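Local structure of bifunctional protein FolD (Thermus thermophilus, 6V6Y) at residues I35-D40 and E68-E73; I110-L113 and F119-L122; L134-P139 and G168-G173. The protein binds NADP and probably oxidises 5,10-methylenetetrahydrofolate to the 5,10-methenyl form, then hydrolyses that to 10-formyltetrahydrofolate. All blocks are in the same frame, centred on the assembly; numbering follows the deposited sequence.

In the fold
Interactions 1 and 2 begin in the catalytic part of the chain and interaction 3 lies in the NAD(P)-binding part. Interaction 1 is partly buried at the end of the parallel sheet formed by strands 31-37, 60-66 and 90-93, its centre about 22 Å from that of the chain; it consists of a leucine pair and the approach of G38 to E68. Interaction 2, also partly buried, uses histidine and proline rings at the start of helix 121-129. Interaction 3 is buried and made by apolar side chains, without a hydrogen bond across it, joining the first turns of helices 137-148 and 168-177. Interactions 2 and 3 meet where L134 CD1 packs 3.5 Å from P112 O; interaction 1 touches neither.

Interaction 1: I35-D40 and E68-E73; sequences IRLGED and EDLPEE
L37 and L70 make the apolar part of this contact, their side chains crossing at about a right angle. A single methyl does the work on one side: L37 CD2 lies 3.7 Å from L70 CB and 4.0 Å from L70 CD2. A chi1 near 180° (-176°) extends L70 away from its own N and puts CD2 against the methyl of L37. The second approach is at G38, whose CA lies 3.8 Å from E68 CB. There the backbones also pass closely, G38 N and E68 N being 3.7 Å apart, with no hydrogen bond between the two segments.

The next shell fixes the turn that G38 opens. Its carbonyl oxygen receives R36 NH1 at 2.9 Å, in the carbonyl plane and nearly in the guanidinium plane, with an N-H...O angle of 146°. The same NH1 forms a salt bridge with E39 OE2, although the hydrogen bond in it is weak because it is strongly bent (131°). One nitrogen thus ties together both residues that follow the strand. Further out, L75 of helix 72-84 packs on both L37 and L70, P98 and I101 also cover L37, and H100 NE2 is hydrogen-bonded to L70 O. Backbone bonds join R36 to E64 and Y66, and G38 to Y66.

These pairings place the contact where parallel neighbours 31-37 and 60-66 both end and their chains turn off toward helices 41-57 and 72-84, at the C-terminal edge of the parallel sheet 31-37, 60-66 and 90-93 in the alpha/beta catalytic domain.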
loop_
_atom_site.group_PDB
_atom_site.type_symbol
_atom_site.label_atom_id
_atom_site.label_comp_id
_atom_site.label_asym_id
_atom_site.label_seq_id
_atom_site.Cartn_x
_atom_site.Cartn_y
_atom_site.Cartn_z
ATOM N N ILE A 35 -13.191 -19.157 -11.820
ATOM C CA ILE A 35 -14.609 -18.855 -11.970
ATOM C C ILE A 35 -14.763 -17.744 -12.997
ATOM O O ILE A 35 -14.084 -16.713 -12.907
ATOM C CB ILE A 35 -15.235 -18.430 -10.630
ATOM C CG1 ILE A 35 -15.201 -19.578 -9.618
ATOM C CG2 ILE A 35 -16.651 -17.929 -10.845
ATOM C CD1 ILE A 35 -15.628 -19.153 -8.209
ATOM N N ARG A 36 -15.669 -17.939 -13.955
ATOM C CA ARG A 36 -16.001 -16.909 -14.932
ATOM C C ARG A 36 -17.516 -16.802 -15.047
ATOM O O ARG A 36 -18.211 -17.822 -15.151
ATOM C CB ARG A 36 -15.385 -17.205 -16.308
ATOM C CG ARG A 36 -16.130 -16.533 -17.452
ATOM C CD ARG A 36 -15.353 -16.535 -18.768
ATOM N NE ARG A 36 -15.112 -17.877 -19.307
ATOM C CZ ARG A 36 -15.934 -18.547 -20.121
ATOM N NH1 ARG A 36 -17.095 -18.035 -20.505
ATOM N NH2 ARG A 36 -15.590 -19.751 -20.560
ATOM N N LEU A 37 -18.027 -15.573 -15.004
ATOM C CA LEU A 37 -19.430 -15.288 -15.273
ATOM C C LEU A 37 -19.543 -14.693 -16.671
ATOM O O LEU A 37 -18.761 -13.812 -17.034
ATOM C CB LEU A 37 -20.008 -14.329 -14.226
ATOM C CG LEU A 37 -20.619 -15.011 -12.991
ATOM C CD1 LEU A 37 -19.538 -15.667 -12.123
ATOM C CD2 LEU A 37 -21.466 -14.057 -12.153
ATOM N N GLY A 38 -20.489 -15.200 -17.469
ATOM C CA GLY A 38 -20.732 -14.624 -18.783
ATOM C C GLY A 38 -19.708 -15.051 -19.815
ATOM O O GLY A 38 -18.890 -15.947 -19.591
ATOM N N GLU A 39 -19.731 -14.360 -20.958
ATOM C CA GLU A 39 -18.985 -14.780 -22.139
ATOM C C GLU A 39 -18.174 -13.631 -22.749
ATOM O O GLU A 39 -18.027 -13.541 -23.973
ATOM C CB GLU A 39 -19.930 -15.381 -23.182
ATOM C CG GLU A 39 -20.650 -16.674 -22.736
ATOM C CD GLU A 39 -19.686 -17.835 -22.458
ATOM O OE1 GLU A 39 -18.781 -18.085 -23.284
ATOM O OE2 GLU A 39 -19.830 -18.503 -21.409
ATOM N N ASP A 40 -17.609 -12.751 -21.922
ATOM C CA ASP A 40 -16.785 -11.671 -22.464
ATOM C C ASP A 40 -15.594 -12.264 -23.218
ATOM O O ASP A 40 -14.840 -13.069 -22.647
ATOM C CB ASP A 40 -16.297 -10.726 -21.360
ATOM C CG ASP A 40 -15.224 -9.743 -21.856
ATOM O OD1 ASP A 40 -15.408 -9.153 -22.942
ATOM O OD2 ASP A 40 -14.193 -9.568 -21.164
ATOM N N GLU A 68 -24.123 -15.138 -17.111
ATOM C CA GLU A 68 -23.866 -13.748 -16.756
ATOM C C GLU A 68 -24.774 -13.277 -15.623
ATOM O O GLU A 68 -24.340 -12.520 -14.745
ATOM C CB GLU A 68 -24.041 -12.878 -17.994
ATOM C CG GLU A 68 -24.329 -11.434 -17.701
ATOM C CD GLU A 68 -23.550 -10.506 -18.599
ATOM O OE1 GLU A 68 -23.246 -10.908 -19.747
ATOM O OE2 GLU A 68 -23.241 -9.376 -18.152
ATOM N N ASP A 69 -26.031 -13.723 -15.609
ATOM C CA ASP A 69 -27.009 -13.260 -14.631
ATOM C C ASP A 69 -26.995 -14.070 -13.344
ATOM O O ASP A 69 -27.990 -14.063 -12.606
ATOM C CB ASP A 69 -28.422 -13.248 -15.240
ATOM C CG ASP A 69 -28.982 -14.654 -15.511
ATOM O OD1 ASP A 69 -28.280 -15.667 -15.278
ATOM O OD2 ASP A 69 -30.144 -14.747 -15.968
ATOM N N LEU A 70 -25.909 -14.774 -13.058
ATOM C CA LEU A 70 -25.807 -15.448 -11.777
ATOM C C LEU A 70 -25.951 -14.420 -10.653
ATOM O O LEU A 70 -25.314 -13.359 -10.706
ATOM C CB LEU A 70 -24.479 -16.188 -11.660
ATOM C CG LEU A 70 -24.315 -17.020 -10.385
ATOM C CD1 LEU A 70 -25.026 -18.359 -10.516
ATOM C CD2 LEU A 70 -22.848 -17.232 -10.055
ATOM N N PRO A 71 -26.794 -14.668 -9.651
ATOM C CA PRO A 71 -26.889 -13.734 -8.518
ATOM C C PRO A 71 -25.626 -13.749 -7.672
ATOM O O PRO A 71 -24.961 -14.780 -7.521
ATOM C CB PRO A 71 -28.086 -14.263 -7.719
ATOM C CG PRO A 71 -28.177 -15.712 -8.093
ATOM C CD PRO A 71 -27.719 -15.810 -9.518
ATOM N N GLU A 72 -25.307 -12.589 -7.086
ATOM C CA GLU A 72 -24.074 -12.508 -6.313
ATOM C C GLU A 72 -24.132 -13.410 -5.085
ATOM O O GLU A 72 -23.089 -13.872 -4.606
ATOM C CB GLU A 72 -23.775 -11.049 -5.937
ATOM C CG GLU A 72 -24.195 -10.637 -4.550
ATOM C CD GLU A 72 -23.648 -9.269 -4.140
ATOM O OE1 GLU A 72 -23.058 -8.556 -4.982
ATOM O OE2 GLU A 72 -23.802 -8.905 -2.963
ATOM N N GLU A 73 -25.339 -13.715 -4.609
ATOM C CA GLU A 73 -25.506 -14.626 -3.484
ATOM C C GLU A 73 -25.078 -16.041 -3.858
ATOM O O GLU A 73 -24.501 -16.759 -3.032
ATOM C CB GLU A 73 -26.966 -14.612 -3.005
ATOM C CG GLU A 73 -27.586 -13.217 -2.724
ATOM C CD GLU A 73 -27.652 -12.252 -3.942
ATOM O OE1 GLU A 73 -27.450 -12.690 -5.106
ATOM O OE2 GLU A 73 -27.892 -11.037 -3.728
#

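Interaction 2: I110-L113 and F119-L122; sequences IHPL and FHPL
The carbonyl oxygen of I110 is approached by two groups: a hydrogen-bonded water 3.1 Å away, and the ring carbon H120 CD2, which meets I110 O obliquely, also at 3.1 Å. The same water reaches H120 NE2, but only weakly. H120 is the N-cap of helix 121-129, and its ring is held by the capping bond proper: L122 N donates to H120 ND1 over 3.0 Å, nearly straight at 165° and close to the ring plane. With CG swung opposite the backbone N (chi1 -171°), the imidazole reaches the place where ND1 can accept from L122 while a face turns to the loop 110-113.

That face carries a CH-pi contact. P112 CG stands 3.8 Å from the centroid of the H120 ring and only 6° off its normal, so it sits squarely over the centre; P121 CD lies over the opposite face. The imidazole thus has a proline carbon over each face, one centred and one toward the rim. P112 also meets L122, the two side chains crossing at about a right angle.

Other bonds hold the loop and helix start together: D115 OD2 with H120 N, N123 ND2 with P112 O. P121 and L122 in turn pack on L122 and P121 of the second subunit, placing this cap beside the dimer interface. A second histidine serves the loop: L113 N comes to H111 ND1 at 3.0 Å, tilted from the ring plane, and P112 CD rests over the centre of the H111 ring. Across to the helix, P112 CB ends 3.6 Å from L122 CD2.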
loop_
_atom_site.group_PDB
_atom_site.type_symbol
_atom_site.label_atom_id
_atom_site.label_comp_id
_atom_site.label_asym_id
_atom_site.label_seq_id
_atom_site.Cartn_x
_atom_site.Cartn_y
_atom_site.Cartn_z
ATOM N N ILE A 110 -13.085 -14.651 -0.879
ATOM C CA ILE A 110 -12.124 -15.719 -1.119
ATOM C C ILE A 110 -11.215 -15.846 0.089
ATOM O O ILE A 110 -10.748 -14.841 0.635
ATOM C CB ILE A 110 -11.293 -15.435 -2.379
ATOM C CG1 ILE A 110 -12.198 -15.165 -3.583
ATOM C CG2 ILE A 110 -10.312 -16.573 -2.621
ATOM C CD1 ILE A 110 -11.478 -14.515 -4.748
ATOM N N HIS A 111 -10.953 -17.075 0.521
ATOM C CA HIS A 111 -10.070 -17.245 1.665
ATOM C C HIS A 111 -8.660 -16.767 1.319
ATOM O O HIS A 111 -8.121 -17.141 0.264
ATOM C CB HIS A 111 -10.011 -18.688 2.148
ATOM C CG HIS A 111 -9.333 -18.819 3.473
ATOM N ND1 HIS A 111 -7.972 -19.002 3.596
ATOM C CD2 HIS A 111 -9.815 -18.708 4.738
ATOM C CE1 HIS A 111 -7.651 -19.040 4.879
ATOM N NE2 HIS A 111 -8.751 -18.860 5.593
ATOM N N PRO A 112 -8.022 -15.975 2.184
ATOM C CA PRO A 112 -6.721 -15.390 1.821
ATOM C C PRO A 112 -5.668 -16.418 1.469
ATOM O O PRO A 112 -4.762 -16.121 0.676
ATOM C CB PRO A 112 -6.335 -14.593 3.079
ATOM C CG PRO A 112 -7.623 -14.394 3.822
ATOM C CD PRO A 112 -8.456 -15.582 3.541
ATOM N N LEU A 113 -5.758 -17.628 2.013
ATOM C CA LEU A 113 -4.751 -18.634 1.703
ATOM C C LEU A 113 -4.963 -19.280 0.341
ATOM O O LEU A 113 -4.091 -20.028 -0.112
ATOM C CB LEU A 113 -4.735 -19.715 2.785
ATOM C CG LEU A 113 -4.327 -19.275 4.196
ATOM C CD1 LEU A 113 -4.109 -20.495 5.075
ATOM C CD2 LEU A 113 -3.083 -18.407 4.162
ATOM N N PHE A 119 -5.825 -10.226 -4.138
ATOM C CA PHE A 119 -6.666 -9.046 -3.989
ATOM C C PHE A 119 -7.318 -8.939 -2.613
ATOM O O PHE A 119 -7.812 -7.862 -2.259
ATOM C CB PHE A 119 -7.752 -9.026 -5.074
ATOM C CG PHE A 119 -7.209 -8.870 -6.475
ATOM C CD1 PHE A 119 -6.001 -8.215 -6.696
ATOM C CD2 PHE A 119 -7.911 -9.369 -7.572
ATOM C CE1 PHE A 119 -5.489 -8.070 -7.988
ATOM C CE2 PHE A 119 -7.417 -9.226 -8.862
ATOM C CZ PHE A 119 -6.198 -8.586 -9.073
ATOM N N HIS A 120 -7.320 -10.007 -1.827
ATOM C CA HIS A 120 -7.952 -9.948 -0.519
ATOM C C HIS A 120 -7.238 -8.919 0.360
ATOM O O HIS A 120 -5.996 -8.897 0.402
ATOM C CB HIS A 120 -7.936 -11.321 0.147
ATOM C CG HIS A 120 -8.763 -11.387 1.392
ATOM N ND1 HIS A 120 -8.387 -10.772 2.567
ATOM C CD2 HIS A 120 -9.954 -11.988 1.644
ATOM C CE1 HIS A 120 -9.308 -10.990 3.489
ATOM N NE2 HIS A 120 -10.268 -11.727 2.955
ATOM N N PRO A 121 -7.969 -8.051 1.060
ATOM C CA PRO A 121 -7.293 -6.974 1.805
ATOM C C PRO A 121 -6.249 -7.483 2.788
ATOM O O PRO A 121 -5.299 -6.748 3.085
ATOM C CB PRO A 121 -8.447 -6.253 2.517
ATOM C CG PRO A 121 -9.592 -7.265 2.534
ATOM C CD PRO A 121 -9.431 -8.018 1.233
ATOM N N LEU A 122 -6.356 -8.728 3.264
ATOM C CA LEU A 122 -5.300 -9.278 4.117
ATOM C C LEU A 122 -4.011 -9.497 3.331
ATOM O O LEU A 122 -2.910 -9.288 3.858
ATOM C CB LEU A 122 -5.758 -10.589 4.779
ATOM C CG LEU A 122 -4.652 -11.460 5.430
ATOM C CD1 LEU A 122 -3.866 -10.705 6.503
ATOM C CD2 LEU A 122 -5.187 -12.782 6.022
HETATM O O HOH W 1 -12.315 -14.425 3.301
#

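Interaction 3: L134-P139 and G168-G173; sequences LFPCTP and GKPLAG
P136 and P139 both meet the ring of P170 at an oblique angle, P136 CG lying only 3.5 Å from P170 CB and P139 CG reaching P170 CG at 3.7 Å. P170 CG is the shared point, because P136 CG is likewise 3.7 Å from it; one proline on helix 168-177 is thus touched by two on the opposing segment.

P139 also meets L171, the next residue of helix 168-177. P139 CB lies 3.6 Å from L171 N, packing against the backbone itself, and 4.0 Å from L171 CB. L171 has CG anti to its N (chi1 -175°), which carries the branch alongside P139 and brings L171 CD1 to 3.9 Å from P139 O. The closest backbone approach falls at this same pair.

Both helix prolines occupy the third position of their helix, P139 in 137-148 and P170 in 168-177. In a first turn an N-H has no earlier carbonyl within the helix to bond to, so a proline ring costs no helical hydrogen bond there. L127 of helix 121-129 packs on P136 and P170 alike, while L174 covers P139.

Helix 168-177 follows strand 157-161 of the Rossmann-type sheet, and the neighbouring T138 hydroxyl makes a hydrogen bond to T261 and a weak one to the bound NADP. No hydrogen bond crosses between the two segments. The contact is buried and made by rigid rings and one leucine; between these two segments it rests on van der Waals packing, with no polar bond to give it direction.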
loop_
_atom_site.group_PDB
_atom_site.type_symbol
_atom_site.label_atom_id
_atom_site.label_comp_id
_atom_site.label_asym_id
_atom_site.label_seq_id
_atom_site.Cartn_x
_atom_site.Cartn_y
_atom_site.Cartn_z
ATOM N N LEU A 134 0.185 -13.782 -0.422
ATOM C CA LEU A 134 0.020 -13.987 -1.852
ATOM C C LEU A 134 -0.265 -12.636 -2.503
ATOM O O LEU A 134 -1.280 -11.997 -2.198
ATOM C CB LEU A 134 -1.113 -14.983 -2.117
ATOM C CG LEU A 134 -0.974 -16.408 -1.544
ATOM C CD1 LEU A 134 -2.287 -17.178 -1.608
ATOM C CD2 LEU A 134 0.095 -17.157 -2.293
ATOM N N PHE A 135 0.622 -12.204 -3.392
ATOM C CA PHE A 135 0.634 -10.870 -3.988
ATOM C C PHE A 135 0.210 -10.906 -5.454
ATOM O O PHE A 135 0.279 -11.959 -6.103
ATOM C CB PHE A 135 2.041 -10.280 -3.867
ATOM C CG PHE A 135 2.553 -10.273 -2.466
ATOM C CD1 PHE A 135 1.691 -10.021 -1.404
ATOM C CD2 PHE A 135 3.885 -10.522 -2.198
ATOM C CE1 PHE A 135 2.151 -10.031 -0.108
ATOM C CE2 PHE A 135 4.360 -10.510 -0.893
ATOM C CZ PHE A 135 3.496 -10.269 0.154
ATOM N N PRO A 136 -0.247 -9.774 -6.009
ATOM C CA PRO A 136 -0.832 -9.803 -7.361
ATOM C C PRO A 136 0.176 -10.214 -8.436
ATOM O O PRO A 136 1.384 -9.979 -8.331
ATOM C CB PRO A 136 -1.328 -8.365 -7.557
ATOM C CG PRO A 136 -1.607 -7.879 -6.095
ATOM C CD PRO A 136 -0.424 -8.449 -5.366
ATOM N N CYS A 137 -0.343 -10.856 -9.484
ATOM C CA CYS A 137 0.509 -11.629 -10.387
ATOM C C CYS A 137 1.264 -10.749 -11.369
ATOM O O CYS A 137 2.428 -11.022 -11.670
ATOM C CB CYS A 137 -0.319 -12.647 -11.166
ATOM S SG CYS A 137 -1.103 -13.865 -10.144
ATOM N N THR A 138 0.616 -9.729 -11.929
ATOM C CA THR A 138 1.355 -8.873 -12.857
ATOM C C THR A 138 2.480 -8.138 -12.152
ATOM O O THR A 138 3.615 -8.169 -12.655
ATOM C CB THR A 138 0.406 -7.909 -13.570
ATOM O OG1 THR A 138 -0.587 -8.663 -14.266
ATOM C CG2 THR A 138 1.180 -7.041 -14.562
ATOM N N PRO A 139 2.269 -7.496 -10.999
ATOM C CA PRO A 139 3.419 -6.875 -10.321
ATOM C C PRO A 139 4.531 -7.864 -10.019
ATOM O O PRO A 139 5.708 -7.564 -10.266
ATOM C CB PRO A 139 2.802 -6.290 -9.033
ATOM C CG PRO A 139 1.361 -6.133 -9.301
ATOM C CD PRO A 139 0.989 -7.192 -10.320
ATOM N N GLY A 168 -0.613 -1.091 -10.640
ATOM C CA GLY A 168 0.275 -0.004 -10.218
ATOM C C GLY A 168 0.587 0.010 -8.730
ATOM O O GLY A 168 1.755 0.093 -8.321
ATOM N N LYS A 169 -0.449 -0.076 -7.895
ATOM C CA LYS A 169 -0.227 0.016 -6.452
ATOM C C LYS A 169 0.494 -1.199 -5.866
ATOM O O LYS A 169 1.486 -1.006 -5.142
ATOM C CB LYS A 169 -1.556 0.301 -5.747
ATOM C CG LYS A 169 -2.080 1.693 -6.067
ATOM C CD LYS A 169 -3.224 2.081 -5.128
ATOM C CE LYS A 169 -4.499 1.372 -5.515
ATOM N NZ LYS A 169 -5.690 2.082 -4.968
ATOM N N PRO A 170 0.080 -2.448 -6.099
ATOM C CA PRO A 170 0.943 -3.541 -5.615
ATOM C C PRO A 170 2.341 -3.490 -6.253
ATOM O O PRO A 170 3.336 -3.790 -5.573
ATOM C CB PRO A 170 0.168 -4.814 -5.982
ATOM C CG PRO A 170 -0.885 -4.394 -6.959
ATOM C CD PRO A 170 -1.157 -2.942 -6.736
ATOM N N LEU A 171 2.460 -3.049 -7.513
ATOM C CA LEU A 171 3.793 -2.886 -8.093
ATOM C C LEU A 171 4.633 -1.919 -7.270
ATOM O O LEU A 171 5.783 -2.222 -6.905
ATOM C CB LEU A 171 3.714 -2.404 -9.541
ATOM C CG LEU A 171 5.119 -2.353 -10.179
ATOM C CD1 LEU A 171 5.901 -3.668 -9.949
ATOM C CD2 LEU A 171 5.036 -2.049 -11.648
ATOM N N ALA A 172 4.074 -0.742 -6.962
ATOM C CA ALA A 172 4.821 0.223 -6.159
ATOM C C ALA A 172 5.265 -0.392 -4.839
ATOM O O ALA A 172 6.420 -0.226 -4.427
ATOM C CB ALA A 172 3.979 1.475 -5.918
ATOM N N GLY A 173 4.370 -1.139 -4.181
ATOM C CA GLY A 173 4.738 -1.793 -2.933
ATOM C C GLY A 173 5.857 -2.806 -3.099
ATOM O O GLY A 173 6.767 -2.882 -2.268
#